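Local coordinates for designed helical repeat protein (Synthetic construct, PDB 5CWF), which has no known natural function, being a de novo designed protein in which repeated helix-loop-helix units stack into a compact two-layer array, at residues D114-E120 and N158-R164; R123-I128 and I166-A171; A101-A105 and A148-L152; E4-V8 and M54-K59. One frame throughout, in Å; residues are numbered along the deposited sequence.

Contact 1 of 4, residues D114-E120 and N158-R164. With CA (calcium ion), chain J.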
loop_
_atom_site.group_PDB
_atom_site.type_symbol
_atom_site.label_atom_id
_atom_site.label_comp_id
_atom_site.label_asym_id
_atom_site.label_seq_id
_atom_site.Cartn_x
_atom_site.Cartn_y
_atom_site.Cartn_z
ATOM N N ASP A 114 13.138 -6.608 5.957
ATOM C CA ASP A 114 14.100 -6.603 4.840
ATOM C C ASP A 114 13.912 -5.390 3.897
ATOM O O ASP A 114 12.880 -5.284 3.219
ATOM C CB ASP A 114 14.002 -7.932 4.073
ATOM C CG ASP A 114 15.058 -8.070 2.984
ATOM O OD1 ASP A 114 15.353 -7.099 2.258
ATOM O OD2 ASP A 114 15.663 -9.156 2.902
ATOM N N ASP A 115 14.876 -4.461 3.864
ATOM C CA ASP A 115 14.703 -3.227 3.077
ATOM C C ASP A 115 14.556 -3.447 1.572
ATOM O O ASP A 115 13.833 -2.699 0.916
ATOM C CB ASP A 115 15.870 -2.250 3.279
ATOM C CG ASP A 115 15.828 -1.525 4.611
ATOM O OD1 ASP A 115 14.734 -1.337 5.177
ATOM O OD2 ASP A 115 16.895 -1.081 5.071
ATOM N N GLU A 116 15.262 -4.425 1.014
ATOM C CA GLU A 116 15.225 -4.646 -0.433
ATOM C C GLU A 116 13.882 -5.239 -0.826
ATOM O O GLU A 116 13.277 -4.846 -1.828
ATOM C CB GLU A 116 16.397 -5.545 -0.881
ATOM C CG GLU A 116 16.456 -5.863 -2.392
ATOM C CD GLU A 116 17.278 -4.852 -3.184
ATOM O OE1 GLU A 116 17.158 -3.639 -2.899
ATOM O OE2 GLU A 116 18.054 -5.276 -4.081
ATOM N N VAL A 117 13.393 -6.187 -0.031
ATOM C CA VAL A 117 12.086 -6.772 -0.297
ATOM C C VAL A 117 10.983 -5.735 -0.111
ATOM O O VAL A 117 10.069 -5.631 -0.931
ATOM C CB VAL A 117 11.849 -8.002 0.610
ATOM C CG1 VAL A 117 10.400 -8.471 0.544
ATOM C CG2 VAL A 117 12.809 -9.112 0.209
ATOM N N ALA A 118 11.078 -4.934 0.946
ATOM C CA ALA A 118 10.055 -3.940 1.209
ATOM C C ALA A 118 9.983 -2.969 0.040
ATOM O O ALA A 118 8.894 -2.615 -0.418
ATOM C CB ALA A 118 10.339 -3.220 2.500
ATOM N N ARG A 119 11.144 -2.553 -0.461
ATOM C CA ARG A 119 11.172 -1.622 -1.584
ATOM C C ARG A 119 10.558 -2.226 -2.847
ATOM O O ARG A 119 9.824 -1.551 -3.563
ATOM C CB ARG A 119 12.607 -1.196 -1.878
ATOM C CG ARG A 119 12.772 -0.497 -3.224
ATOM C CD ARG A 119 14.160 0.139 -3.382
ATOM N NE ARG A 119 14.352 1.293 -2.505
ATOM C CZ ARG A 119 15.475 2.005 -2.439
ATOM N NH1 ARG A 119 16.516 1.690 -3.199
ATOM N NH2 ARG A 119 15.559 3.038 -1.614
ATOM N N GLU A 120 10.874 -3.480 -3.143
ATOM C CA GLU A 120 10.392 -4.084 -4.384
ATOM C C GLU A 120 8.903 -4.450 -4.306
ATOM O O GLU A 120 8.206 -4.400 -5.303
ATOM C CB GLU A 120 11.200 -5.315 -4.764
ATOM C CG GLU A 120 12.691 -5.063 -5.085
ATOM C CD GLU A 120 12.969 -3.930 -6.075
ATOM O OE1 GLU A 120 12.107 -3.602 -6.903
ATOM O OE2 GLU A 120 14.111 -3.426 -6.084
ATOM N N ASN A 158 9.767 -13.660 0.995
ATOM C CA ASN A 158 10.865 -12.693 1.066
ATOM C C ASN A 158 11.661 -12.681 -0.244
ATOM O O ASN A 158 12.870 -12.819 -0.252
ATOM C CB ASN A 158 11.779 -12.985 2.268
ATOM C CG ASN A 158 12.395 -11.714 2.850
ATOM O OD1 ASN A 158 11.705 -10.708 3.077
ATOM N ND2 ASN A 158 13.699 -11.745 3.072
ATOM N N ASP A 159 10.940 -12.578 -1.356
ATOM C CA ASP A 159 11.500 -12.812 -2.687
ATOM C C ASP A 159 11.504 -11.518 -3.515
ATOM O O ASP A 159 10.522 -11.214 -4.207
ATOM C CB ASP A 159 10.697 -13.921 -3.371
ATOM C CG ASP A 159 11.248 -14.314 -4.728
ATOM O OD1 ASP A 159 12.176 -13.653 -5.239
ATOM O OD2 ASP A 159 10.734 -15.307 -5.285
ATOM N N ASP A 160 12.597 -10.765 -3.429
ATOM C CA ASP A 160 12.678 -9.455 -4.090
ATOM C C ASP A 160 12.796 -9.604 -5.605
ATOM O O ASP A 160 12.289 -8.774 -6.350
ATOM C CB ASP A 160 13.864 -8.615 -3.545
ATOM C CG ASP A 160 15.222 -9.354 -3.558
ATOM O OD1 ASP A 160 15.317 -10.491 -3.061
ATOM O OD2 ASP A 160 16.219 -8.770 -4.037
ATOM N N GLU A 161 13.437 -10.678 -6.062
ATOM C CA GLU A 161 13.602 -10.901 -7.493
ATOM C C GLU A 161 12.231 -11.112 -8.160
ATOM O O GLU A 161 11.925 -10.544 -9.217
ATOM C CB GLU A 161 14.547 -12.094 -7.741
ATOM C CG GLU A 161 16.029 -11.819 -7.379
ATOM C CD GLU A 161 16.377 -12.009 -5.889
ATOM O OE1 GLU A 161 15.550 -12.580 -5.138
ATOM O OE2 GLU A 161 17.501 -11.604 -5.474
ATOM N N THR A 162 11.391 -11.921 -7.534
ATOM C CA THR A 162 10.054 -12.171 -8.071
ATOM C C THR A 162 9.190 -10.906 -7.997
ATOM O O THR A 162 8.426 -10.621 -8.912
ATOM C CB THR A 162 9.390 -13.347 -7.324
ATOM O OG1 THR A 162 10.172 -14.524 -7.548
ATOM C CG2 THR A 162 7.976 -13.595 -7.816
ATOM N N ALA A 163 9.342 -10.123 -6.936
ATOM C CA ALA A 163 8.600 -8.861 -6.860
ATOM C C ALA A 163 8.920 -7.962 -8.068
ATOM O O ALA A 163 8.015 -7.399 -8.703
ATOM C CB ALA A 163 8.915 -8.146 -5.562
ATOM N N ARG A 164 10.196 -7.860 -8.420
ATOM C CA ARG A 164 10.591 -7.018 -9.551
ATOM C C ARG A 164 10.000 -7.531 -10.863
ATOM O O ARG A 164 9.603 -6.746 -11.711
ATOM C CB ARG A 164 12.122 -6.913 -9.651
ATOM C CG ARG A 164 12.717 -5.962 -8.608
ATOM C CD ARG A 164 14.218 -5.663 -8.866
ATOM N NE ARG A 164 15.081 -6.816 -8.666
ATOM C CZ ARG A 164 15.715 -7.125 -7.535
ATOM N NH1 ARG A 164 15.665 -6.343 -6.463
ATOM N NH2 ARG A 164 16.446 -8.212 -7.499
HETATM CA CA CA J . 16.960 -12.184 -2.973
HETATM O O HOH W 1 15.179 -13.509 -2.169
#
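A calcium ion is bound by Asp160 OD1 at 2.4 Å, by Glu161 OE1 and OE2 at 2.6 Å each, and by a water that donates to Asn158 O. Asp114 is an N-cap: its OD1 accepts from Val117 N at 3.1 Å. Asp159 caps the other helix through Thr162 N. Asn158 ND2 crosses to Asp114 OD2 (3.3 Å). Asn158, with positive phi, is the C-prime residue of a Schellman motif ending helix 138-156. Arg164 sits at the centre of a salt-bridge network. Its NH1 lies 3.3 Å from Glu120 OE2, in a weak hydrogen bond near the plane of the guanidinium, and 3.5 Å from Glu116 OE2. The same NH1 makes a weak salt-bridging bond to Asp160 OD2 (3.5 Å) one turn earlier. The positive charge thus offsets the close approach of Glu116 OE2 and Asp160 OD2, 3.9 Å apart. Carbon contacts fill in between these groups: Val117 CG2 rests 3.9 Å from Asp160 CB, and Glu120 CB lies 3.7 Å from Ala163 CB. The short axes run nearly parallel, at 16° and 8.7 Å, as expected for equivalent helices of successive repeats. Helix 70-89 lies beyond helix 115-134, where Ala118 touches Val72 and Ile76, and Arg119 forms a salt bridge with Glu75.

Contact 2 of 4, residues R123-I128 and I166-A171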
loop_
_atom_site.group_PDB
_atom_site.type_symbol
_atom_site.label_atom_id
_atom_site.label_comp_id
_atom_site.label_asym_id
_atom_site.label_seq_id
_atom_site.Cartn_x
_atom_site.Cartn_y
_atom_site.Cartn_z
ATOM N N ARG A 123 7.022 -1.279 -4.838
ATOM C CA ARG A 123 7.068 -0.857 -6.244
ATOM C C ARG A 123 6.137 -1.682 -7.140
ATOM O O ARG A 123 5.547 -1.170 -8.095
ATOM C CB ARG A 123 8.499 -0.925 -6.746
ATOM C CG ARG A 123 9.278 0.248 -6.256
ATOM C CD ARG A 123 10.759 0.129 -6.536
ATOM N NE ARG A 123 11.414 1.394 -6.222
ATOM C CZ ARG A 123 12.647 1.706 -6.592
ATOM N NH1 ARG A 123 13.356 0.849 -7.309
ATOM N NH2 ARG A 123 13.159 2.884 -6.259
ATOM N N ALA A 124 6.049 -2.972 -6.864
ATOM C CA ALA A 124 5.159 -3.844 -7.603
ATOM C C ALA A 124 3.694 -3.436 -7.366
ATOM O O ALA A 124 2.906 -3.323 -8.304
ATOM C CB ALA A 124 5.401 -5.299 -7.197
ATOM N N ALA A 125 3.357 -3.175 -6.107
ATOM C CA ALA A 125 2.037 -2.670 -5.740
ATOM C C ALA A 125 1.761 -1.374 -6.481
ATOM O O ALA A 125 0.681 -1.171 -7.044
ATOM C CB ALA A 125 1.944 -2.464 -4.229
ATOM N N ALA A 126 2.742 -0.481 -6.485
ATOM C CA ALA A 126 2.548 0.794 -7.176
ATOM C C ALA A 126 2.309 0.623 -8.668
ATOM O O ALA A 126 1.524 1.380 -9.254
ATOM C CB ALA A 126 3.735 1.702 -6.947
ATOM N N GLU A 127 2.957 -0.352 -9.293
ATOM C CA GLU A 127 2.780 -0.535 -10.723
ATOM C C GLU A 127 1.387 -1.047 -11.036
ATOM O O GLU A 127 0.772 -0.642 -12.013
ATOM C CB GLU A 127 3.781 -1.521 -11.312
ATOM C CG GLU A 127 5.200 -1.027 -11.373
ATOM C CD GLU A 127 5.412 0.124 -12.346
ATOM O OE1 GLU A 127 4.592 0.362 -13.263
ATOM O OE2 GLU A 127 6.461 0.770 -12.212
ATOM N N ILE A 128 0.908 -1.941 -10.188
ATOM C CA ILE A 128 -0.430 -2.515 -10.329
ATOM C C ILE A 128 -1.488 -1.436 -10.117
ATOM O O ILE A 128 -2.464 -1.332 -10.882
ATOM C CB ILE A 128 -0.598 -3.674 -9.321
ATOM C CG1 ILE A 128 0.247 -4.864 -9.784
ATOM C CG2 ILE A 128 -2.071 -4.057 -9.181
ATOM C CD1 ILE A 128 0.503 -5.968 -8.727
ATOM N N ILE A 166 7.157 -9.153 -11.216
ATOM C CA ILE A 166 5.725 -8.839 -11.239
ATOM C C ILE A 166 5.541 -7.364 -11.608
ATOM O O ILE A 166 4.637 -7.027 -12.345
ATOM C CB ILE A 166 5.042 -9.138 -9.894
ATOM C CG1 ILE A 166 5.054 -10.642 -9.596
ATOM C CG2 ILE A 166 3.600 -8.649 -9.893
ATOM C CD1 ILE A 166 4.867 -10.962 -8.126
ATOM N N ALA A 167 6.412 -6.493 -11.119
ATOM C CA ALA A 167 6.311 -5.069 -11.444
ATOM C C ALA A 167 6.464 -4.829 -12.938
ATOM O O ALA A 167 5.731 -4.007 -13.517
ATOM C CB ALA A 167 7.357 -4.259 -10.671
ATOM N N ARG A 168 7.418 -5.523 -13.556
ATOM C CA ARG A 168 7.611 -5.420 -15.006
ATOM C C ARG A 168 6.409 -5.955 -15.785
ATOM O O ARG A 168 6.000 -5.359 -16.774
ATOM C CB ARG A 168 8.870 -6.160 -15.471
ATOM C CG ARG A 168 10.202 -5.516 -15.058
ATOM C CD ARG A 168 11.405 -6.320 -15.574
ATOM N NE ARG A 168 11.526 -7.646 -14.973
ATOM C CZ ARG A 168 12.438 -7.995 -14.065
ATOM N NH1 ARG A 168 13.348 -7.124 -13.635
ATOM N NH2 ARG A 168 12.449 -9.234 -13.596
ATOM N N GLN A 169 5.861 -7.087 -15.356
ATOM C CA GLN A 169 4.684 -7.647 -16.024
ATOM C C GLN A 169 3.471 -6.730 -15.889
ATOM O O GLN A 169 2.697 -6.582 -16.830
ATOM C CB GLN A 169 4.328 -9.022 -15.459
ATOM C CG GLN A 169 5.303 -10.125 -15.807
ATOM C CD GLN A 169 5.024 -11.400 -15.026
ATOM O OE1 GLN A 169 3.903 -11.617 -14.563
ATOM N NE2 GLN A 169 6.039 -12.247 -14.874
ATOM N N ALA A 170 3.309 -6.089 -14.735
ATOM C CA ALA A 170 2.196 -5.158 -14.577
ATOM C C ALA A 170 2.356 -3.963 -15.530
ATOM O O ALA A 170 1.385 -3.550 -16.163
ATOM C CB ALA A 170 2.069 -4.686 -13.149
ATOM N N ALA A 171 3.572 -3.431 -15.645
ATOM C CA ALA A 171 3.828 -2.301 -16.538
ATOM C C ALA A 171 3.602 -2.685 -18.005
ATOM O O ALA A 171 3.127 -1.872 -18.801
ATOM C CB ALA A 171 5.245 -1.780 -16.338
#
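Apolar contacts hold these two helical segments together. Ala167 points toward helix 115-134, and its CB lies 3.8 Å from Ala124 CA and 4.1 Å from Ala124 CB. The small side chains let the backbones come close, with only 4.2 Å between the CA atoms of Ala124 and Ala167. One turn on, Ile128 CG1 packs on Ala170 CB at 3.8 Å. Ile128 CD1 also reaches back to Ile166 CG2 at 4.3 Å. The segment axes approach to 8.3 Å and run 11° from parallel. This is side-by-side packing of the second helices of two successive helix-loop-helix repeats, with helix 138-156 intervening in sequence. Ile128 and Ile166 both touch Val151 of that helix, so they join this helical layer to the other one. Ile128 also meets Val98 and Leu102 of helix 93-111. The remaining contacts use the aliphatic part of an acidic side chain. Glu127 CB lies 4.0 Å from Ala170 CB, and Glu127 CG lies 3.7 Å from Ala167 O. The carboxylate passes alongside Ala171, with Glu127 OE1 3.8 Å from Ala171 CB. No hydrogen bond crosses between the segments. Polar ends are engaged elsewhere: Arg123 forms a salt bridge with Glu75 of helix 70-89, while Gln169 hydrogen-bonds Arg150.

Contact 3 of 4, residues A101-A105 and A148-L152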
loop_
_atom_site.group_PDB
_atom_site.type_symbol
_atom_site.label_atom_id
_atom_site.label_comp_id
_atom_site.label_asym_id
_atom_site.label_seq_id
_atom_site.Cartn_x
_atom_site.Cartn_y
_atom_site.Cartn_z
ATOM N N ALA A 101 -5.131 -7.491 -1.195
ATOM C CA ALA A 101 -3.948 -8.322 -1.420
ATOM C C ALA A 101 -2.682 -7.473 -1.382
ATOM O O ALA A 101 -1.686 -7.862 -0.772
ATOM C CB ALA A 101 -4.061 -9.063 -2.754
ATOM N N LEU A 102 -2.709 -6.290 -1.997
ATOM C CA LEU A 102 -1.536 -5.439 -1.990
ATOM C C LEU A 102 -1.261 -4.885 -0.596
ATOM O O LEU A 102 -0.121 -4.841 -0.178
ATOM C CB LEU A 102 -1.692 -4.289 -2.985
ATOM C CG LEU A 102 -1.771 -4.725 -4.449
ATOM C CD1 LEU A 102 -1.964 -3.500 -5.338
ATOM C CD2 LEU A 102 -0.539 -5.488 -4.882
ATOM N N ALA A 103 -2.316 -4.504 0.126
ATOM C CA ALA A 103 -2.156 -3.992 1.487
ATOM C C ALA A 103 -1.555 -5.059 2.399
ATOM O O ALA A 103 -0.665 -4.780 3.197
ATOM C CB ALA A 103 -3.500 -3.518 2.040
ATOM N N LYS A 104 -2.013 -6.296 2.246
ATOM C CA LYS A 104 -1.445 -7.391 3.015
ATOM C C LYS A 104 0.020 -7.622 2.673
ATOM O O LYS A 104 0.821 -7.935 3.552
ATOM C CB LYS A 104 -2.235 -8.681 2.778
ATOM C CG LYS A 104 -3.591 -8.718 3.485
ATOM C CD LYS A 104 -4.385 -9.945 3.048
ATOM C CE LYS A 104 -5.730 -10.053 3.754
ATOM N NZ LYS A 104 -6.522 -11.222 3.259
ATOM N N ALA A 105 0.373 -7.449 1.398
ATOM C CA ALA A 105 1.758 -7.657 0.961
ATOM C C ALA A 105 2.724 -6.584 1.492
ATOM O O ALA A 105 3.834 -6.907 1.916
ATOM C CB ALA A 105 1.816 -7.691 -0.566
ATOM N N ALA A 148 -1.514 -9.286 -8.039
ATOM C CA ALA A 148 -1.495 -8.872 -6.640
ATOM C C ALA A 148 -1.355 -10.063 -5.702
ATOM O O ALA A 148 -0.682 -9.993 -4.679
ATOM C CB ALA A 148 -2.778 -8.075 -6.319
ATOM N N LYS A 149 -2.001 -11.166 -6.066
ATOM C CA LYS A 149 -1.883 -12.403 -5.306
ATOM C C LYS A 149 -0.434 -12.882 -5.341
ATOM O O LYS A 149 0.093 -13.420 -4.361
ATOM C CB LYS A 149 -2.788 -13.494 -5.890
ATOM C CG LYS A 149 -4.293 -13.320 -5.682
ATOM C CD LYS A 149 -4.667 -12.869 -4.287
ATOM C CE LYS A 149 -6.182 -12.929 -4.101
ATOM N NZ LYS A 149 -6.689 -12.006 -3.049
ATOM N N ARG A 150 0.222 -12.691 -6.481
ATOM C CA ARG A 150 1.629 -13.105 -6.609
ATOM C C ARG A 150 2.572 -12.193 -5.821
ATOM O O ARG A 150 3.576 -12.661 -5.282
ATOM C CB ARG A 150 2.028 -13.138 -8.079
ATOM C CG ARG A 150 1.338 -14.256 -8.821
ATOM C CD ARG A 150 1.622 -14.241 -10.311
ATOM N NE ARG A 150 3.053 -14.264 -10.602
ATOM C CZ ARG A 150 3.601 -13.742 -11.696
ATOM N NH1 ARG A 150 2.837 -13.197 -12.631
ATOM N NH2 ARG A 150 4.915 -13.795 -11.873
ATOM N N VAL A 151 2.229 -10.913 -5.714
ATOM C CA VAL A 151 3.015 -9.978 -4.911
ATOM C C VAL A 151 2.959 -10.393 -3.441
ATOM O O VAL A 151 3.984 -10.428 -2.747
ATOM C CB VAL A 151 2.492 -8.528 -5.061
ATOM C CG1 VAL A 151 3.228 -7.579 -4.104
ATOM C CG2 VAL A 151 2.673 -8.049 -6.483
ATOM N N LEU A 152 1.769 -10.748 -2.980
ATOM C CA LEU A 152 1.592 -11.214 -1.611
ATOM C C LEU A 152 2.409 -12.478 -1.363
ATOM O O LEU A 152 3.072 -12.602 -0.318
ATOM C CB LEU A 152 0.087 -11.420 -1.320
ATOM C CG LEU A 152 -0.311 -11.991 0.045
ATOM C CD1 LEU A 152 0.315 -11.172 1.183
ATOM C CD2 LEU A 152 -1.822 -12.001 0.184
HETATM O O HOH W 2 -5.778 -11.168 -0.015
#
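The axes of 101-105 and 148-152 run nearly parallel, 16° apart, and approach to 8.3 Å. They belong to the first helices of adjacent helix-loop-helix repeats, packed side by side in one layer of the designed array. The CA atoms come closest at Ala105 and Leu152, 4.4 Å apart. Alanine permits this approach: Ala105 CB lies 3.7 Å from Leu152 CA and 3.8 Å from Val151 CG1. Ala101 CB meets Ala148 CB at 3.9 Å. Leu102 CD2 packs on Ala148 CB at 3.7 Å, while Leu152 CD1 reaches Lys104 CB at 3.9 Å. Toward the other layer, Leu102 touches Ile128, and Val151 touches both Ile121 and Ile128 of helix 115-134. No direct hydrogen bond joins the segments. At the exposed edge, one water weakly accepts from both lysines, 3.4 Å from Lys104 NZ and 3.3 Å from Lys149 NZ.

Contact 4 of 4, residues E4-V8 and M54-K59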
loop_
_atom_site.group_PDB
_atom_site.type_symbol
_atom_site.label_atom_id
_atom_site.label_comp_id
_atom_site.label_asym_id
_atom_site.label_seq_id
_atom_site.Cartn_x
_atom_site.Cartn_y
_atom_site.Cartn_z
ATOM N N GLU A 4 -9.881 0.165 16.881
ATOM C CA GLU A 4 -8.563 -0.347 16.521
ATOM C C GLU A 4 -7.906 0.583 15.504
ATOM O O GLU A 4 -6.693 0.798 15.545
ATOM C CB GLU A 4 -8.637 -1.772 15.975
ATOM C CG GLU A 4 -7.261 -2.443 15.930
ATOM C CD GLU A 4 -7.287 -3.840 15.341
ATOM O OE1 GLU A 4 -8.388 -4.418 15.223
ATOM O OE2 GLU A 4 -6.203 -4.358 14.991
ATOM N N MET A 5 -8.707 1.156 14.611
ATOM C CA MET A 5 -8.182 2.120 13.655
ATOM C C MET A 5 -7.742 3.386 14.381
ATOM O O MET A 5 -6.679 3.923 14.092
ATOM C CB MET A 5 -9.211 2.465 12.583
ATOM C CG MET A 5 -8.726 3.520 11.608
ATOM S SD MET A 5 -7.248 3.076 10.660
ATOM C CE MET A 5 -7.928 1.724 9.736
ATOM N N LYS A 6 -8.546 3.854 15.330
ATOM C CA LYS A 6 -8.220 5.103 16.023
ATOM C C LYS A 6 -6.873 4.978 16.722
ATOM O O LYS A 6 -6.111 5.951 16.782
ATOM C CB LYS A 6 -9.303 5.490 17.034
ATOM C CG LYS A 6 -10.503 6.215 16.432
ATOM C CD LYS A 6 -11.575 6.497 17.485
ATOM C CE LYS A 6 -12.719 7.349 16.937
ATOM N NZ LYS A 6 -13.719 6.566 16.159
ATOM N N LYS A 7 -6.591 3.790 17.260
ATOM C CA LYS A 7 -5.297 3.517 17.895
ATOM C C LYS A 7 -4.139 3.559 16.901
ATOM O O LYS A 7 -3.085 4.132 17.183
ATOM C CB LYS A 7 -5.306 2.154 18.591
ATOM C CG LYS A 7 -5.863 2.161 20.012
ATOM C CD LYS A 7 -5.878 0.759 20.625
ATOM C CE LYS A 7 -4.498 0.103 20.616
ATOM N NZ LYS A 7 -4.489 -1.228 21.284
ATOM N N VAL A 8 -4.317 2.938 15.737
ATOM C CA VAL A 8 -3.275 2.957 14.724
ATOM C C VAL A 8 -3.016 4.376 14.219
ATOM O O VAL A 8 -1.864 4.740 13.965
ATOM C CB VAL A 8 -3.623 2.051 13.504
ATOM C CG1 VAL A 8 -2.541 2.134 12.458
ATOM C CG2 VAL A 8 -3.786 0.607 13.926
ATOM N N MET A 54 -7.994 -0.389 4.742
ATOM C CA MET A 54 -7.406 0.785 5.369
ATOM C C MET A 54 -6.619 0.415 6.623
ATOM O O MET A 54 -5.567 1.001 6.883
ATOM C CB MET A 54 -8.473 1.812 5.741
ATOM C CG MET A 54 -9.206 2.454 4.576
ATOM S SD MET A 54 -8.125 3.153 3.317
ATOM C CE MET A 54 -8.245 1.897 2.048
ATOM N N LEU A 55 -7.107 -0.554 7.397
ATOM C CA LEU A 55 -6.376 -0.969 8.600
ATOM C C LEU A 55 -5.052 -1.599 8.246
ATOM O O LEU A 55 -4.017 -1.301 8.868
ATOM C CB LEU A 55 -7.222 -1.921 9.439
ATOM C CG LEU A 55 -6.621 -2.381 10.773
ATOM C CD1 LEU A 55 -6.374 -1.187 11.694
ATOM C CD2 LEU A 55 -7.537 -3.400 11.458
ATOM N N ALA A 56 -5.063 -2.466 7.242
ATOM C CA ALA A 56 -3.827 -3.109 6.818
ATOM C C ALA A 56 -2.821 -2.049 6.352
ATOM O O ALA A 56 -1.647 -2.107 6.706
ATOM C CB ALA A 56 -4.102 -4.129 5.706
ATOM N N LEU A 57 -3.274 -1.074 5.574
ATOM C CA LEU A 57 -2.368 -0.023 5.074
ATOM C C LEU A 57 -1.779 0.841 6.185
ATOM O O LEU A 57 -0.573 1.118 6.192
ATOM C CB LEU A 57 -3.101 0.886 4.086
ATOM C CG LEU A 57 -3.474 0.236 2.742
ATOM C CD1 LEU A 57 -4.192 1.226 1.837
ATOM C CD2 LEU A 57 -2.202 -0.297 2.054
ATOM N N ALA A 58 -2.626 1.237 7.124
ATOM C CA ALA A 58 -2.197 2.035 8.255
ATOM C C ALA A 58 -1.122 1.295 9.040
ATOM O O ALA A 58 -0.089 1.868 9.369
ATOM C CB ALA A 58 -3.392 2.365 9.144
ATOM N N LYS A 59 -1.339 0.013 9.310
ATOM C CA LYS A 59 -0.315 -0.782 10.012
ATOM C C LYS A 59 0.961 -0.919 9.215
ATOM O O LYS A 59 2.055 -0.958 9.795
ATOM C CB LYS A 59 -0.817 -2.179 10.334
ATOM C CG LYS A 59 -1.890 -2.252 11.387
ATOM C CD LYS A 59 -2.424 -3.668 11.430
ATOM C CE LYS A 59 -3.419 -3.895 12.536
ATOM N NZ LYS A 59 -3.942 -5.289 12.419
#
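Val8 and Met5 form the apolar centre of this contact. Val8 points toward helix 48-67, and its CG1 lies 3.4 Å from Ala58 CB. Val8 CG2 meets Leu55 CD1 at 3.9 Å. Met5 starts out sideways, but its thioether turns into the interface. Its CE comes to 3.3 Å from Leu55 CA and 3.7 Å from Leu55 CB, and it also touches Met54 CB at 4.0 Å. Met5 SD lies 4.2 Å from Ala58 CB. These longer side chains span a gap between axes of 10.1 Å at an angle of 23°. The nearest CA atoms, those of Met5 and Leu55, are 6.2 Å apart. Farther out, Glu4 OE2 passes 3.9 Å from Leu55 CD2 and forms a salt bridge with Lys59 NZ at 3.5 Å. This pair borders the apolar contact on its exposed side. The contact joins the first helices of the first two helix-loop-helix repeats at the N-terminal end of the designed array. Met5 also touches Leu42 of helix 25-44, and Met54 reaches that helix and helix 70-89. Across helix 48-67, Ala56 and Leu57 pack on Ala103 of helix 93-111.

From the N terminus, contact 4 closes first, bringing helix 3-21 beside helix 48-67, with helix 25-44 between them in sequence. It is complete before the other three open. Contact 3 then begins on helix 93-111, contacts 1 and 2 begin on helix 115-134, and contact 3 closes on helix 138-156 before contacts 1 and 2 close on helix 160-176. These three cross one another. Contacts 3 and 4 belong to one layer and touch where Ala103 meets Ala56 and Leu57. Contacts 1 and 2 lie along the same helix pair in the other layer. Contact 2 meets contact 3 through isoleucine packing and a probable Gln169-Arg150 hydrogen bond.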